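Local coordinates for protein mitochondrial import inner membrane translocase subunit TIM21 (Saccharomyces cerevisiae, PDB 2CIU) that helps mediate import of transit peptide-containing proteins across the mitochondrial inner membrane as a TIM23 complex subunit, its intermembrane-space domain being described here, at residues D23-L28 and T35-L40; K41-L46 and T53-I58; K83-H88 and V107-E112; P100-M105 and Y116-K121. All blocks are in the same frame, centred on the assembly; numbering follows the deposited sequence.

Contact 1 (D23-L28 and T35-L40); sequences DIRSLL and TGKERL
Arg25 reaches from the helix 22-27 into the loop 35-40, and its guanidinium lies under the tail of Lys37, with Lys37 CE 3.5 Å from Arg25 NE, over one face and displaced toward the rim. The Arg25 chain bends at chi3 (71°), which places NE beneath that carbon, and the two chains cross at about a right angle. In the plane of the same group, Arg25 NH2 donates to Glu38 O at 2.8 Å, meeting a carbonyl lone pair. A water that accepts from Arg25 NH1 and Leu40 N donates a hydrogen bond to Glu38 O, extending this grip. Leu40 CD1 touches Arg25 NH1 at 3.6 Å and also meets Leu28 CD1, so the leucine borders both the polar group and the apolar layer. Lys37 NZ stands 4.1 Å from Arg25 NE, a proximity of like charges probably offset by the salt bridge of Arg25 to Asp32. The Glu38 carboxylate turns elsewhere, to the backbone N of Lys81 and Asp31. An alanine in place of Arg25 would probably leave Glu38 O without its direct donor and Asp32 without its charge partner. A helix arginine hydrogen-bonded to a loop carbonyl thus joins short helix 22-27 to the irregular loop leading into strand 41-48 of the Tim21 domain.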
loop_
_atom_site.group_PDB
_atom_site.type_symbol
_atom_site.label_atom_id
_atom_site.label_comp_id
_atom_site.label_asym_id
_atom_site.label_seq_id
_atom_site.Cartn_x
_atom_site.Cartn_y
_atom_site.Cartn_z
ATOM N N ASP A 23 -0.752 -14.123 -1.088
ATOM C CA ASP A 23 -0.159 -13.900 -2.404
ATOM C C ASP A 23 0.964 -12.874 -2.355
ATOM O O ASP A 23 1.998 -13.061 -2.991
ATOM C CB ASP A 23 -1.215 -13.437 -3.412
ATOM C CG ASP A 23 -2.121 -14.567 -3.875
ATOM O OD1 ASP A 23 -1.627 -15.702 -4.040
ATOM O OD2 ASP A 23 -3.324 -14.317 -4.094
ATOM N N ILE A 24 0.759 -11.794 -1.608
ATOM C CA ILE A 24 1.779 -10.753 -1.498
ATOM C C ILE A 24 3.013 -11.296 -0.782
ATOM O O ILE A 24 4.150 -11.020 -1.185
ATOM C CB ILE A 24 1.265 -9.513 -0.729
ATOM C CG1 ILE A 24 0.095 -8.869 -1.483
ATOM C CG2 ILE A 24 2.399 -8.505 -0.563
ATOM C CD1 ILE A 24 0.458 -8.419 -2.874
ATOM N N ARG A 25 2.793 -12.076 0.273
ATOM C CA ARG A 25 3.925 -12.645 0.996
ATOM C C ARG A 25 4.735 -13.532 0.056
ATOM O O ARG A 25 5.955 -13.595 0.150
ATOM C CB ARG A 25 3.451 -13.456 2.205
ATOM C CG ARG A 25 2.798 -12.620 3.294
ATOM C CD ARG A 25 2.598 -13.439 4.574
ATOM N NE ARG A 25 3.866 -13.705 5.246
ATOM C CZ ARG A 25 4.474 -12.856 6.067
ATOM N NH1 ARG A 25 3.933 -11.674 6.334
ATOM N NH2 ARG A 25 5.633 -13.186 6.625
ATOM N N SER A 26 4.050 -14.210 -0.860
ATOM C CA SER A 26 4.724 -15.070 -1.817
ATOM C C SER A 26 5.532 -14.228 -2.800
ATOM O O SER A 26 6.652 -14.590 -3.153
ATOM C CB SER A 26 3.701 -15.923 -2.573
ATOM O OG SER A 26 4.343 -16.795 -3.485
ATOM N N LEU A 27 4.961 -13.108 -3.246
ATOM C CA LEU A 27 5.667 -12.231 -4.172
ATOM C C LEU A 27 6.911 -11.644 -3.513
ATOM O O LEU A 27 7.917 -11.390 -4.174
ATOM C CB LEU A 27 4.751 -11.089 -4.648
ATOM C CG LEU A 27 3.510 -11.491 -5.456
ATOM C CD1 LEU A 27 2.721 -10.231 -5.836
ATOM C CD2 LEU A 27 3.924 -12.257 -6.696
ATOM N N LEU A 28 6.844 -11.433 -2.202
ATOM C CA LEU A 28 7.970 -10.881 -1.459
ATOM C C LEU A 28 8.968 -11.976 -1.089
ATOM O O LEU A 28 10.021 -11.690 -0.531
ATOM C CB LEU A 28 7.481 -10.194 -0.185
ATOM C CG LEU A 28 6.761 -8.853 -0.348
ATOM C CD1 LEU A 28 6.114 -8.464 0.975
ATOM C CD2 LEU A 28 7.751 -7.790 -0.806
ATOM N N THR A 35 8.596 -22.761 11.658
ATOM C CA THR A 35 9.082 -22.091 12.859
ATOM C C THR A 35 8.481 -20.694 13.018
ATOM O O THR A 35 8.699 -20.032 14.034
ATOM C CB THR A 35 10.625 -21.965 12.866
ATOM O OG1 THR A 35 11.053 -21.162 11.757
ATOM C CG2 THR A 35 11.277 -23.340 12.766
ATOM N N GLY A 36 7.722 -20.252 12.017
ATOM C CA GLY A 36 7.111 -18.937 12.090
ATOM C C GLY A 36 7.174 -18.174 10.780
ATOM O O GLY A 36 7.849 -18.596 9.844
ATOM N N LYS A 37 6.463 -17.054 10.720
ATOM C CA LYS A 37 6.435 -16.218 9.517
ATOM C C LYS A 37 7.476 -15.119 9.637
ATOM O O LYS A 37 7.724 -14.608 10.725
ATOM C CB LYS A 37 5.048 -15.579 9.342
ATOM C CG LYS A 37 3.909 -16.579 9.247
ATOM C CD LYS A 37 2.533 -15.902 9.239
ATOM C CE LYS A 37 2.245 -15.200 7.917
ATOM N NZ LYS A 37 0.874 -14.601 7.883
ATOM N N GLU A 38 8.082 -14.749 8.514
ATOM C CA GLU A 38 9.076 -13.691 8.524
ATOM C C GLU A 38 8.450 -12.384 8.988
ATOM O O GLU A 38 7.309 -12.060 8.628
ATOM C CB GLU A 38 9.660 -13.494 7.123
ATOM C CG GLU A 38 10.692 -12.373 7.043
ATOM C CD GLU A 38 11.278 -12.187 5.646
ATOM O OE1 GLU A 38 11.105 -13.073 4.786
ATOM O OE2 GLU A 38 11.934 -11.151 5.426
ATOM N N ARG A 39 9.196 -11.634 9.792
ATOM C CA ARG A 39 8.723 -10.346 10.276
ATOM C C ARG A 39 9.083 -9.309 9.217
ATOM O O ARG A 39 10.245 -8.935 9.076
ATOM C CB ARG A 39 9.402 -9.989 11.598
ATOM C CG ARG A 39 8.952 -10.865 12.759
ATOM C CD ARG A 39 9.577 -10.412 14.068
ATOM N NE ARG A 39 11.009 -10.688 14.128
ATOM C CZ ARG A 39 11.530 -11.902 14.280
ATOM N NH1 ARG A 39 10.736 -12.959 14.391
ATOM N NH2 ARG A 39 12.847 -12.059 14.326
ATOM N N LEU A 40 8.085 -8.863 8.469
ATOM C CA LEU A 40 8.313 -7.865 7.432
ATOM C C LEU A 40 8.531 -6.483 8.038
ATOM O O LEU A 40 8.173 -6.220 9.190
ATOM C CB LEU A 40 7.128 -7.841 6.468
ATOM C CG LEU A 40 6.904 -9.104 5.635
ATOM C CD1 LEU A 40 5.656 -8.946 4.773
ATOM C CD2 LEU A 40 8.126 -9.365 4.771
HETATM O O HOH W 1 5.212 -9.861 8.633
#

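Contact 2 (K41-L46 and T53-I58); sequences KAYGEL and TRNRPI
Arg56 runs alongside Glu45, both side chains pointing the same way, and its atoms can be followed outward from the backbone. Arg56 CB lies 3.5 Å from Glu45 O, and CG is only slightly farther from that oxygen. The chain is extended from CG to NE, with CD anti to CA (chi2 -180°), which carries it along the neighbouring glutamate: CD approaches Glu45 OE1, and at the tip NH1 forms a salt bridge with OE1 at 3.3 Å. Carboxylate and guanidinium planes are almost perpendicular, 88° apart, so the charges meet through one oxygen and one nitrogen and not as a flat two-pronged pair. At the base, Arg56 N donates to Glu45 O at 2.8 Å.

Next to this pair the two backbones come close. Gly44 CA makes a CA-H...O contact of 3.2 Å with Arg56 O, and a beta carbon on Gly44 would collide with that oxygen. A water bound by Gly44 N, Asn55 ND2 and Arg56 O bridges the backbones, and a second water joins Glu45 N to Pro57 O. Asn55 CB packs on Tyr43 CD1 at 3.8 Å, while the phenol OH of Tyr43 bonds to Glu79 of strand 70-79. Leu46 and Asn55 form an antiparallel non-hydrogen-bonded pair, Leu46 CB meeting Thr53 CG2 at its margin.

The hairpin of strands 41-48 and 53-55 is thus joined here by one direct backbone bond, two water bridges and a long, single-point salt bridge, a largely polar union consistent with its place at the surface.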
loop_
_atom_site.group_PDB
_atom_site.type_symbol
_atom_site.label_atom_id
_atom_site.label_comp_id
_atom_site.label_asym_id
_atom_site.label_seq_id
_atom_site.Cartn_x
_atom_site.Cartn_y
_atom_site.Cartn_z
ATOM N N LYS A 41 9.128 -5.600 7.243
ATOM C CA LYS A 41 9.438 -4.240 7.643
ATOM C C LYS A 41 8.677 -3.286 6.715
ATOM O O LYS A 41 8.449 -3.614 5.553
ATOM C CB LYS A 41 10.942 -4.034 7.504
ATOM C CG LYS A 41 11.449 -2.672 7.897
ATOM C CD LYS A 41 12.960 -2.619 7.712
ATOM C CE LYS A 41 13.540 -1.309 8.180
ATOM N NZ LYS A 41 15.034 -1.371 8.143
ATOM N N ALA A 42 8.265 -2.139 7.241
ATOM C CA ALA A 42 7.529 -1.161 6.445
ATOM C C ALA A 42 7.976 0.256 6.766
ATOM O O ALA A 42 8.375 0.562 7.887
ATOM C CB ALA A 42 6.012 -1.306 6.688
ATOM N N TYR A 43 7.904 1.127 5.765
ATOM C CA TYR A 43 8.300 2.514 5.933
ATOM C C TYR A 43 7.734 3.321 4.785
ATOM O O TYR A 43 7.171 2.749 3.844
ATOM C CB TYR A 43 9.834 2.659 5.986
ATOM C CG TYR A 43 10.596 1.759 5.038
ATOM C CD1 TYR A 43 10.617 2.017 3.664
ATOM C CD2 TYR A 43 11.277 0.622 5.505
ATOM C CE1 TYR A 43 11.290 1.175 2.777
ATOM C CE2 TYR A 43 11.947 -0.234 4.616
ATOM C CZ TYR A 43 11.948 0.055 3.250
ATOM O OH TYR A 43 12.577 -0.776 2.353
ATOM N N GLY A 44 7.882 4.637 4.887
ATOM C CA GLY A 44 7.373 5.542 3.872
ATOM C C GLY A 44 8.053 5.399 2.530
ATOM O O GLY A 44 9.003 4.658 2.357
ATOM N N GLU A 45 7.550 6.147 1.562
ATOM C CA GLU A 45 8.081 6.122 0.210
ATOM C C GLU A 45 9.583 6.397 0.131
ATOM O O GLU A 45 10.079 7.364 0.707
ATOM C CB GLU A 45 7.302 7.150 -0.610
ATOM C CG GLU A 45 7.667 7.269 -2.054
ATOM C CD GLU A 45 6.684 8.164 -2.778
ATOM O OE1 GLU A 45 6.302 9.205 -2.204
ATOM O OE2 GLU A 45 6.299 7.831 -3.915
ATOM N N LEU A 46 10.297 5.542 -0.591
ATOM C CA LEU A 46 11.736 5.699 -0.762
ATOM C C LEU A 46 12.017 6.776 -1.791
ATOM O O LEU A 46 11.478 6.739 -2.899
ATOM C CB LEU A 46 12.379 4.392 -1.224
ATOM C CG LEU A 46 12.363 3.274 -0.178
ATOM C CD1 LEU A 46 12.923 1.993 -0.791
ATOM C CD2 LEU A 46 13.185 3.698 1.037
ATOM N N THR A 53 19.607 6.739 -0.727
ATOM C CA THR A 53 18.176 6.542 -0.600
ATOM C C THR A 53 17.712 6.588 0.851
ATOM O O THR A 53 18.458 6.228 1.759
ATOM C CB THR A 53 17.784 5.186 -1.205
ATOM O OG1 THR A 53 18.205 5.152 -2.577
ATOM C CG2 THR A 53 16.272 4.972 -1.127
ATOM N N ARG A 54 16.486 7.054 1.058
ATOM C CA ARG A 54 15.905 7.122 2.395
ATOM C C ARG A 54 14.388 7.122 2.301
ATOM O O ARG A 54 13.826 7.443 1.248
ATOM C CB ARG A 54 16.377 8.375 3.138
ATOM C CG ARG A 54 15.953 9.700 2.523
ATOM C CD ARG A 54 16.868 10.101 1.378
ATOM N NE ARG A 54 17.234 11.512 1.479
ATOM C CZ ARG A 54 18.141 12.113 0.717
ATOM N NH1 ARG A 54 18.790 11.432 -0.218
ATOM N NH2 ARG A 54 18.405 13.400 0.898
ATOM N N ASN A 55 13.716 6.735 3.383
ATOM C CA ASN A 55 12.259 6.739 3.369
ATOM C C ASN A 55 11.706 8.070 3.857
ATOM O O ASN A 55 12.221 8.662 4.808
ATOM C CB ASN A 55 11.687 5.613 4.239
ATOM C CG ASN A 55 12.261 5.605 5.635
ATOM O OD1 ASN A 55 13.418 5.249 5.833
ATOM N ND2 ASN A 55 11.456 6.006 6.616
ATOM N N ARG A 56 10.673 8.548 3.173
ATOM C CA ARG A 56 9.996 9.776 3.559
ATOM C C ARG A 56 9.082 9.394 4.709
ATOM O O ARG A 56 8.795 8.212 4.928
ATOM C CB ARG A 56 9.083 10.284 2.433
ATOM C CG ARG A 56 9.733 11.042 1.304
ATOM C CD ARG A 56 8.662 11.467 0.299
ATOM N NE ARG A 56 9.205 12.278 -0.791
ATOM C CZ ARG A 56 8.502 12.687 -1.843
ATOM N NH1 ARG A 56 7.221 12.362 -1.956
ATOM N NH2 ARG A 56 9.082 13.420 -2.784
ATOM N N PRO A 57 8.628 10.386 5.481
ATOM C CA PRO A 57 7.725 10.056 6.580
ATOM C C PRO A 57 6.440 9.533 5.923
ATOM O O PRO A 57 6.144 9.867 4.772
ATOM C CB PRO A 57 7.502 11.408 7.250
ATOM C CG PRO A 57 8.806 12.100 7.038
ATOM C CD PRO A 57 9.114 11.773 5.591
ATOM N N ILE A 58 5.696 8.704 6.644
ATOM C CA ILE A 58 4.445 8.165 6.134
ATOM C C ILE A 58 3.411 9.295 6.133
ATOM O O ILE A 58 3.118 9.893 7.170
ATOM C CB ILE A 58 3.962 6.993 7.012
ATOM C CG1 ILE A 58 4.934 5.821 6.864
ATOM C CG2 ILE A 58 2.562 6.562 6.599
ATOM C CD1 ILE A 58 4.753 4.728 7.898
HETATM O O HOH W 2 8.673 6.367 6.982
HETATM O O HOH W 3 5.929 8.543 2.415
#

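Contact 3 (K83-H88 and V107-E112); sequences KIALVH and VDVPGE
Leu86 and Asp108 meet through their flat peptide groups: Asp108 N lies in the carbonyl plane of Leu86 and donates to Leu86 O at 2.8 Å. The return bond runs from Leu86 N to Asp108 O at 2.9 Å. Pro110 CD lies 3.3 Å from Ile84 O. Beyond it, Lys83 NZ donates to Pro110 O at 3.0 Å. Bends at chi2 and chi3 (both -71°) curl the lysine chain, and its CE rests on Val109 CG1.

On the face bearing Val87 and Val107, the two valines lie side by side through their CG2 atoms. Ala85 CB touches both Val107 CG1, at a tight 3.5 Å, and Val109 CG2 at 3.7 Å. Ile24 and Leu27 of helix 22-27 pack against Val107 and Val109. Leu86 and Asp108 project from the other face, where the Asp108 carboxylate is paired with Arg114. A type II turn from Val109 to Glu112, with Gly111 in its third position, then leads the chain away. This is a section of an antiparallel beta hairpin, strands 84-92 and 101-108, in a helix-backed sheet consistent with the NTF2-like clan.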
loop_
_atom_site.group_PDB
_atom_site.type_symbol
_atom_site.label_atom_id
_atom_site.label_comp_id
_atom_site.label_asym_id
_atom_site.label_seq_id
_atom_site.Cartn_x
_atom_site.Cartn_y
_atom_site.Cartn_z
ATOM N N LYS A 83 12.972 -8.950 -0.989
ATOM C CA LYS A 83 12.317 -8.009 -1.899
ATOM C C LYS A 83 11.724 -6.781 -1.224
ATOM O O LYS A 83 11.456 -6.773 -0.024
ATOM C CB LYS A 83 11.182 -8.731 -2.628
ATOM C CG LYS A 83 11.579 -9.993 -3.372
ATOM C CD LYS A 83 12.415 -9.704 -4.609
ATOM C CE LYS A 83 11.589 -9.065 -5.706
ATOM N NZ LYS A 83 12.364 -8.969 -6.978
ATOM N N ILE A 84 11.513 -5.730 -2.013
ATOM C CA ILE A 84 10.881 -4.527 -1.504
ATOM C C ILE A 84 9.678 -4.251 -2.400
ATOM O O ILE A 84 9.807 -4.211 -3.628
ATOM C CB ILE A 84 11.822 -3.313 -1.536
ATOM C CG1 ILE A 84 12.957 -3.513 -0.531
ATOM C CG2 ILE A 84 11.048 -2.044 -1.203
ATOM C CD1 ILE A 84 13.956 -2.368 -0.490
ATOM N N ALA A 85 8.510 -4.091 -1.791
ATOM C CA ALA A 85 7.302 -3.804 -2.553
ATOM C C ALA A 85 6.932 -2.342 -2.365
ATOM O O ALA A 85 7.235 -1.744 -1.337
ATOM C CB ALA A 85 6.144 -4.690 -2.069
ATOM N N LEU A 86 6.311 -1.761 -3.390
ATOM C CA LEU A 86 5.805 -0.404 -3.302
ATOM C C LEU A 86 4.297 -0.590 -3.241
ATOM O O LEU A 86 3.727 -1.283 -4.073
ATOM C CB LEU A 86 6.181 0.415 -4.545
ATOM C CG LEU A 86 5.525 1.802 -4.639
ATOM C CD1 LEU A 86 5.821 2.645 -3.408
ATOM C CD2 LEU A 86 6.060 2.495 -5.869
ATOM N N VAL A 87 3.656 0.006 -2.244
ATOM C CA VAL A 87 2.212 -0.109 -2.073
ATOM C C VAL A 87 1.592 1.245 -2.361
ATOM O O VAL A 87 2.076 2.269 -1.881
ATOM C CB VAL A 87 1.846 -0.514 -0.617
ATOM C CG1 VAL A 87 0.341 -0.666 -0.462
ATOM C CG2 VAL A 87 2.551 -1.820 -0.254
ATOM N N HIS A 88 0.538 1.246 -3.173
ATOM C CA HIS A 88 -0.166 2.476 -3.510
ATOM C C HIS A 88 -1.589 2.339 -2.987
ATOM O O HIS A 88 -2.241 1.326 -3.221
ATOM C CB HIS A 88 -0.215 2.660 -5.030
ATOM C CG HIS A 88 -1.164 3.733 -5.466
ATOM N ND1 HIS A 88 -0.803 5.060 -5.549
ATOM C CD2 HIS A 88 -2.480 3.680 -5.779
ATOM C CE1 HIS A 88 -1.857 5.779 -5.890
ATOM N NE2 HIS A 88 -2.886 4.966 -6.036
ATOM N N VAL A 107 0.012 -3.402 -5.157
ATOM C CA VAL A 107 1.372 -3.620 -4.714
ATOM C C VAL A 107 2.247 -3.977 -5.877
ATOM O O VAL A 107 1.920 -4.881 -6.645
ATOM C CB VAL A 107 1.431 -4.777 -3.696
ATOM C CG1 VAL A 107 2.859 -4.964 -3.218
ATOM C CG2 VAL A 107 0.488 -4.495 -2.548
ATOM N N ASP A 108 3.356 -3.259 -6.005
ATOM C CA ASP A 108 4.312 -3.501 -7.074
ATOM C C ASP A 108 5.599 -4.099 -6.519
ATOM O O ASP A 108 6.302 -3.440 -5.755
ATOM C CB ASP A 108 4.691 -2.194 -7.787
ATOM C CG ASP A 108 3.606 -1.685 -8.729
ATOM O OD1 ASP A 108 2.762 -2.483 -9.182
ATOM O OD2 ASP A 108 3.629 -0.469 -9.032
ATOM N N VAL A 109 5.903 -5.335 -6.911
ATOM C CA VAL A 109 7.139 -6.004 -6.507
ATOM C C VAL A 109 7.931 -6.171 -7.801
ATOM O O VAL A 109 7.400 -6.657 -8.800
ATOM C CB VAL A 109 6.869 -7.386 -5.903
ATOM C CG1 VAL A 109 8.198 -8.052 -5.547
ATOM C CG2 VAL A 109 5.972 -7.255 -4.673
ATOM N N PRO A 110 9.206 -5.764 -7.814
ATOM C CA PRO A 110 9.969 -5.910 -9.058
ATOM C C PRO A 110 9.947 -7.310 -9.658
ATOM O O PRO A 110 10.161 -8.307 -8.960
ATOM C CB PRO A 110 11.373 -5.466 -8.655
ATOM C CG PRO A 110 11.104 -4.440 -7.616
ATOM C CD PRO A 110 10.011 -5.084 -6.783
ATOM N N GLY A 111 9.676 -7.371 -10.960
ATOM C CA GLY A 111 9.640 -8.643 -11.656
ATOM C C GLY A 111 8.332 -9.393 -11.523
ATOM O O GLY A 111 8.194 -10.501 -12.043
ATOM N N GLU A 112 7.372 -8.801 -10.822
ATOM C CA GLU A 112 6.075 -9.429 -10.638
ATOM C C GLU A 112 4.977 -8.544 -11.200
ATOM O O GLU A 112 5.132 -7.329 -11.296
ATOM C CB GLU A 112 5.789 -9.661 -9.157
ATOM C CG GLU A 112 6.871 -10.448 -8.402
ATOM C CD GLU A 112 7.009 -11.881 -8.878
ATOM O OE1 GLU A 112 5.988 -12.480 -9.279
ATOM O OE2 GLU A 112 8.142 -12.413 -8.833
#

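Contact 4 (P100-M105 and Y116-K121); sequences PDFINM and YLIKPK
Asn104 and Met105 share one acceptor, Ile118 O. Met105 N reaches it on a lone pair at 3.0 Å, and Asn104 ND2 approaches nearly along the C=O axis at 3.3 Å. Met105 O is likewise held twice, by Leu117 N at 2.8 Å and Ile118 N at 3.1 Å; two residues facing one in this way make a classic beta bulge.

The Asn104 amide also meets side chains of the other segment. Its CG is anti to the backbone N (chi1 180°), and the group beyond lies nearly coplanar with the Tyr116 ring, the planes 17° apart, ND2 meeting the ring edge at CE1. Pro120 CG adds contact at 3.4 Å from Asn104 CG. Through OD1 the amide accepts from a water that also binds Tyr116 OH. Replacing Asn104 with an alanine would probably leave Ile118 O with one donor fewer and that water without its asparagine anchor.

Farther out, Met105 CB packs on Ile118 CB, and Met105 SD lies 3.9 Å from Leu117 CD1. Ile118 CD1 sits at the edge of the Phe102 ring, which Arg13 engages by a cation-pi contact. Leu10, Ala14, Met17 and Val18 of helix 6-20 back this apolar side. A second bulge, Ile103 and Asn104 opposite Glu90, lies on the other edge of strand 101-108. Two carbonyls that each take two donors, one a side-chain amide, probably hold the bulged chain after strand 115-116 in register, alongside the apolar packing of Met105 and Ile118.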
loop_
_atom_site.group_PDB
_atom_site.type_symbol
_atom_site.label_atom_id
_atom_site.label_comp_id
_atom_site.label_asym_id
_atom_site.label_seq_id
_atom_site.Cartn_x
_atom_site.Cartn_y
_atom_site.Cartn_z
ATOM N N PRO A 100 -12.249 5.696 6.460
ATOM C CA PRO A 100 -12.490 6.004 5.052
ATOM C C PRO A 100 -12.529 4.775 4.171
ATOM O O PRO A 100 -11.993 3.719 4.515
ATOM C CB PRO A 100 -11.334 6.937 4.702
ATOM C CG PRO A 100 -10.232 6.441 5.587
ATOM C CD PRO A 100 -10.956 6.242 6.902
ATOM N N ASP A 101 -13.172 4.915 3.021
ATOM C CA ASP A 101 -13.256 3.816 2.080
ATOM C C ASP A 101 -11.954 3.671 1.306
ATOM O O ASP A 101 -11.326 4.664 0.944
ATOM C CB ASP A 101 -14.386 4.050 1.073
ATOM C CG ASP A 101 -15.750 4.073 1.721
ATOM O OD1 ASP A 101 -16.044 3.154 2.510
ATOM O OD2 ASP A 101 -16.535 5.000 1.422
ATOM N N PHE A 102 -11.529 2.434 1.078
ATOM C CA PHE A 102 -10.338 2.201 0.278
ATOM C C PHE A 102 -10.893 2.094 -1.141
ATOM O O PHE A 102 -11.731 1.238 -1.427
ATOM C CB PHE A 102 -9.640 0.897 0.674
ATOM C CG PHE A 102 -8.652 1.047 1.808
ATOM C CD1 PHE A 102 -8.660 2.179 2.620
ATOM C CD2 PHE A 102 -7.728 0.045 2.070
ATOM C CE1 PHE A 102 -7.759 2.306 3.676
ATOM C CE2 PHE A 102 -6.821 0.163 3.128
ATOM C CZ PHE A 102 -6.837 1.292 3.928
ATOM N N ILE A 103 -10.433 2.986 -2.011
ATOM C CA ILE A 103 -10.883 3.042 -3.397
ATOM C C ILE A 103 -10.035 2.199 -4.348
ATOM O O ILE A 103 -10.553 1.570 -5.274
ATOM C CB ILE A 103 -10.855 4.509 -3.895
ATOM C CG1 ILE A 103 -11.803 5.363 -3.057
ATOM C CG2 ILE A 103 -11.224 4.570 -5.378
ATOM C CD1 ILE A 103 -11.741 6.838 -3.389
ATOM N N ASN A 104 -8.733 2.176 -4.109
ATOM C CA ASN A 104 -7.815 1.459 -4.978
ATOM C C ASN A 104 -6.589 1.129 -4.141
ATOM O O ASN A 104 -6.144 1.951 -3.362
ATOM C CB ASN A 104 -7.419 2.388 -6.144
ATOM C CG ASN A 104 -6.455 1.746 -7.127
ATOM O OD1 ASN A 104 -5.676 2.443 -7.794
ATOM N ND2 ASN A 104 -6.505 0.426 -7.238
ATOM N N MET A 105 -6.067 -0.081 -4.281
ATOM C CA MET A 105 -4.867 -0.443 -3.546
ATOM C C MET A 105 -4.122 -1.534 -4.292
ATOM O O MET A 105 -4.684 -2.581 -4.614
ATOM C CB MET A 105 -5.220 -0.899 -2.130
ATOM C CG MET A 105 -3.984 -1.202 -1.301
ATOM S SD MET A 105 -4.421 -1.770 0.367
ATOM C CE MET A 105 -2.937 -1.366 1.193
ATOM N N TYR A 116 -3.430 -6.226 -7.318
ATOM C CA TYR A 116 -4.463 -5.399 -6.711
ATOM C C TYR A 116 -5.127 -6.044 -5.504
ATOM O O TYR A 116 -5.705 -7.126 -5.602
ATOM C CB TYR A 116 -5.545 -5.050 -7.745
ATOM C CG TYR A 116 -5.143 -3.937 -8.682
ATOM C CD1 TYR A 116 -5.539 -2.624 -8.431
ATOM C CD2 TYR A 116 -4.328 -4.184 -9.787
ATOM C CE1 TYR A 116 -5.130 -1.577 -9.256
ATOM C CE2 TYR A 116 -3.912 -3.142 -10.624
ATOM C CZ TYR A 116 -4.317 -1.844 -10.346
ATOM O OH TYR A 116 -3.882 -0.804 -11.136
ATOM N N LEU A 117 -5.022 -5.384 -4.361
ATOM C CA LEU A 117 -5.675 -5.852 -3.148
ATOM C C LEU A 117 -7.101 -5.327 -3.192
ATOM O O LEU A 117 -8.037 -5.982 -2.745
ATOM C CB LEU A 117 -4.967 -5.320 -1.901
ATOM C CG LEU A 117 -3.625 -5.979 -1.570
ATOM C CD1 LEU A 117 -2.984 -5.270 -0.378
ATOM C CD2 LEU A 117 -3.843 -7.453 -1.266
ATOM N N ILE A 118 -7.259 -4.125 -3.734
ATOM C CA ILE A 118 -8.574 -3.521 -3.851
ATOM C C ILE A 118 -8.685 -2.953 -5.250
ATOM O O ILE A 118 -7.961 -2.025 -5.611
ATOM C CB ILE A 118 -8.772 -2.409 -2.800
ATOM C CG1 ILE A 118 -8.735 -3.040 -1.403
ATOM C CG2 ILE A 118 -10.095 -1.679 -3.039
ATOM C CD1 ILE A 118 -8.851 -2.073 -0.266
ATOM N N LYS A 119 -9.564 -3.549 -6.049
ATOM C CA LYS A 119 -9.773 -3.092 -7.415
ATOM C C LYS A 119 -10.860 -2.038 -7.414
ATOM O O LYS A 119 -11.931 -2.232 -6.838
ATOM C CB LYS A 119 -10.172 -4.258 -8.319
ATOM C CG LYS A 119 -9.015 -5.167 -8.687
ATOM C CD LYS A 119 -9.474 -6.282 -9.609
ATOM C CE LYS A 119 -8.314 -7.169 -10.019
ATOM N NZ LYS A 119 -8.747 -8.248 -10.953
ATOM N N PRO A 120 -10.598 -0.901 -8.070
ATOM C CA PRO A 120 -11.566 0.194 -8.132
ATOM C C PRO A 120 -12.903 -0.207 -8.742
ATOM O O PRO A 120 -12.978 -1.128 -9.564
ATOM C CB PRO A 120 -10.845 1.243 -8.978
ATOM C CG PRO A 120 -9.399 0.958 -8.730
ATOM C CD PRO A 120 -9.361 -0.544 -8.785
ATOM N N LYS A 121 -13.956 0.488 -8.330
ATOM C CA LYS A 121 -15.292 0.231 -8.855
ATOM C C LYS A 121 -15.262 0.563 -10.345
ATOM O O LYS A 121 -15.875 -0.131 -11.155
ATOM C CB LYS A 121 -16.322 1.107 -8.147
ATOM C CG LYS A 121 -17.771 0.760 -8.477
ATOM C CD LYS A 121 -18.738 1.661 -7.718
ATOM C CE LYS A 121 -20.184 1.305 -8.018
ATOM N NZ LYS A 121 -21.143 2.205 -7.313
HETATM O O HOH W 4 -13.293 2.112 -6.139
HETATM O O HOH W 5 -4.492 1.789 -10.598
#

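Along the chain, contacts 1 and 2 come in series, and contacts 3 and 4 follow with their segments alternating. Contact 1 joins helix 22-27 to the loop that runs directly into strand 41-48 of contact 2, their centres about 19 Å apart. Contacts 2, 3 and 4 all reach one antiparallel sheet; contacts 2 and 4 lie on opposite sides of the chain's centre, about 22 Å between contact centres. Strand 101-108 serves both contacts 3 and 4, which touch where Val87 packs on Met105. Contact 3 also meets contact 1, through Leu28 on Ala85. Helix, loop and sheet are thereby tied into one compact intermembrane-space domain.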